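Local coordinates for uncharacterized protein YobA (Bacillus subtilis subsp. subtilis str. 168, PDB 4QY7), which is of unknown function but adopts an OB-fold, belongs to the DUF3221 family and is probably made with a signal peptide, at residues E33-S38 against L64-K69. Sequence-based numbering, arbitrary orientation.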
loop_
_atom_site.group_PDB
_atom_site.type_symbol
_atom_site.label_atom_id
_atom_site.label_comp_id
_atom_site.label_asym_id
_atom_site.label_seq_id
_atom_site.Cartn_x
_atom_site.Cartn_y
_atom_site.Cartn_z
ATOM N N GLU A 33 13.057 8.739 -9.303
ATOM C CA GLU A 33 12.227 9.875 -9.783
ATOM C C GLU A 33 10.744 9.600 -9.713
ATOM O O GLU A 33 9.964 10.557 -9.755
ATOM C CB GLU A 33 12.597 10.292 -11.195
ATOM C CG GLU A 33 13.978 10.907 -11.216
ATOM C CD GLU A 33 14.459 11.356 -12.576
ATOM O OE1 GLU A 33 13.706 11.229 -13.566
ATOM O OE2 GLU A 33 15.602 11.853 -12.645
ATOM N N ASP A 34 10.335 8.347 -9.484
ATOM C CA ASP A 34 8.898 8.061 -9.304
ATOM C C ASP A 34 8.394 8.716 -7.995
ATOM O O ASP A 34 7.197 8.922 -7.855
ATOM C CB ASP A 34 8.603 6.556 -9.303
ATOM C CG ASP A 34 8.922 5.902 -10.650
ATOM O OD1 ASP A 34 8.817 6.583 -11.679
ATOM O OD2 ASP A 34 9.336 4.729 -10.658
ATOM N N TYR A 35 9.302 9.086 -7.077
ATOM C CA TYR A 35 8.934 9.742 -5.823
ATOM C C TYR A 35 8.696 11.254 -6.001
ATOM O O TYR A 35 8.373 11.929 -5.019
ATOM C CB TYR A 35 10.007 9.449 -4.739
ATOM C CG TYR A 35 10.058 7.968 -4.401
ATOM C CD1 TYR A 35 9.147 7.402 -3.516
ATOM C CD2 TYR A 35 10.957 7.112 -5.043
ATOM C CE1 TYR A 35 9.139 6.031 -3.264
ATOM C CE2 TYR A 35 10.930 5.738 -4.825
ATOM C CZ TYR A 35 10.052 5.206 -3.898
ATOM O OH TYR A 35 10.019 3.850 -3.667
ATOM N N ASN A 36 8.804 11.813 -7.219
ATOM C CA ASN A 36 8.435 13.222 -7.401
ATOM C C ASN A 36 7.151 13.289 -8.231
ATOM O O ASN A 36 6.718 14.381 -8.586
ATOM C CB ASN A 36 9.577 14.050 -8.002
ATOM C CG ASN A 36 10.009 13.674 -9.397
ATOM O OD1 ASN A 36 9.176 13.379 -10.274
ATOM N ND2 ASN A 36 11.321 13.793 -9.676
ATOM N N LEU A 37 6.527 12.132 -8.540
ATOM C CA LEU A 37 5.304 12.144 -9.325
ATOM C C LEU A 37 4.119 12.466 -8.452
ATOM O O LEU A 37 4.078 12.095 -7.269
ATOM C CB LEU A 37 5.075 10.779 -9.995
ATOM C CG LEU A 37 6.116 10.361 -11.033
ATOM C CD1 LEU A 37 5.865 8.946 -11.512
ATOM C CD2 LEU A 37 6.121 11.305 -12.222
ATOM N N SER A 38 3.117 13.115 -9.044
ATOM C CA SER A 38 1.881 13.388 -8.326
ATOM C C SER A 38 1.077 12.112 -8.215
ATOM O O SER A 38 1.330 11.137 -8.938
ATOM C CB SER A 38 1.051 14.444 -9.054
ATOM O OG SER A 38 0.589 13.916 -10.289
ATOM N N LEU A 64 6.257 3.893 8.722
ATOM C CA LEU A 64 5.771 3.624 7.385
ATOM C C LEU A 64 6.141 4.836 6.545
ATOM O O LEU A 64 5.524 5.887 6.684
ATOM C CB LEU A 64 4.269 3.370 7.431
ATOM C CG LEU A 64 3.693 2.792 6.189
ATOM C CD1 LEU A 64 4.277 1.419 5.921
ATOM C CD2 LEU A 64 2.176 2.715 6.316
ATOM N N LYS A 65 7.253 4.746 5.824
ATOM C CA LYS A 65 7.794 5.873 5.065
ATOM C C LYS A 65 7.932 5.555 3.608
ATOM O O LYS A 65 8.053 4.377 3.229
ATOM C CB LYS A 65 9.177 6.242 5.602
ATOM C CG LYS A 65 9.194 6.445 7.121
ATOM C CD LYS A 65 10.380 7.209 7.614
ATOM C CE LYS A 65 10.241 7.470 9.092
ATOM N NZ LYS A 65 11.365 8.288 9.616
ATOM N N ARG A 66 7.992 6.613 2.796
ATOM C CA ARG A 66 8.206 6.477 1.349
ATOM C C ARG A 66 9.488 5.722 1.085
ATOM O O ARG A 66 10.520 5.954 1.752
ATOM C CB ARG A 66 8.289 7.849 0.649
ATOM C CG ARG A 66 6.987 8.638 0.607
ATOM C CD ARG A 66 7.124 9.822 -0.343
ATOM N NE ARG A 66 8.267 10.687 -0.011
ATOM C CZ ARG A 66 8.872 11.513 -0.862
ATOM N NH1 ARG A 66 8.452 11.613 -2.122
ATOM N NH2 ARG A 66 9.906 12.247 -0.462
ATOM N N GLY A 67 9.412 4.803 0.145
ATOM C CA GLY A 67 10.566 3.994 -0.223
ATOM C C GLY A 67 10.640 2.662 0.476
ATOM O O GLY A 67 11.387 1.781 0.032
ATOM N N GLU A 68 9.875 2.474 1.559
ATOM C CA GLU A 68 9.854 1.189 2.229
ATOM C C GLU A 68 9.101 0.160 1.412
ATOM O O GLU A 68 8.040 0.462 0.854
ATOM C CB GLU A 68 9.188 1.297 3.608
ATOM C CG GLU A 68 9.999 2.130 4.604
ATOM C CD GLU A 68 11.308 1.547 5.098
ATOM O OE1 GLU A 68 11.563 0.342 4.873
ATOM O OE2 GLU A 68 12.061 2.293 5.761
ATOM N N LYS A 69 9.623 -1.073 1.398
ATOM C CA LYS A 69 8.929 -2.223 0.828
ATOM C C LYS A 69 8.212 -2.896 2.000
ATOM O O LYS A 69 8.839 -3.161 3.033
ATOM C CB LYS A 69 9.917 -3.179 0.162
ATOM C CG LYS A 69 9.227 -4.298 -0.604
ATOM C CD LYS A 69 10.279 -5.306 -1.053
ATOM C CE LYS A 69 9.711 -6.355 -1.979
ATOM N NZ LYS A 69 10.798 -7.163 -2.597
#
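The Tyr35 ring meets the 64-69 loop at a slant, with Arg66 CB and the backbone N of Gly67 lying obliquely to it, while the Arg66 guanidinium turns an edge to the backbone of Tyr35. That edge presents NH1, 2.9 Å from Tyr35 O, which lies in the guanidinium plane. The same NH1 is 3.7 Å from Tyr35 CB, so the arginine tip sits where the tyrosine side chain leaves the main chain. The far end of the ring reaches the turn: Tyr35 CE1 lies 3.6 Å from Gly67 N, and Tyr35 OH lies 3.5 Å from Gly67 CA. The two side chains thus run past each other in opposite directions, each reaching the backbone of the other segment. Tyr35 CG is anti to its own carbonyl carbon (chi1 -64°), which sends the ring out from the short 3-10 segment toward Gly67. A bend at chi3 (-55°) in the otherwise extended Arg66 chain carries its guanidinium to Tyr35 O. Gly67 has a positive phi (95°) in the type II beta turn from Lys65 to Glu68, closed by Glu68 N bonding to Lys65 O at 3.1 Å. Tyr35 also touches Pro30 and Val14, and Gly67 has a backbone hydrogen bond with Val13, so strand 7-16 borders both partners. The contact is small and lies at the surface, burying 163 Å² in all. It joins the loop before helix 39-45 to a type II turn with glycine at its third position, just ahead of strand 69-74 of the OB-fold.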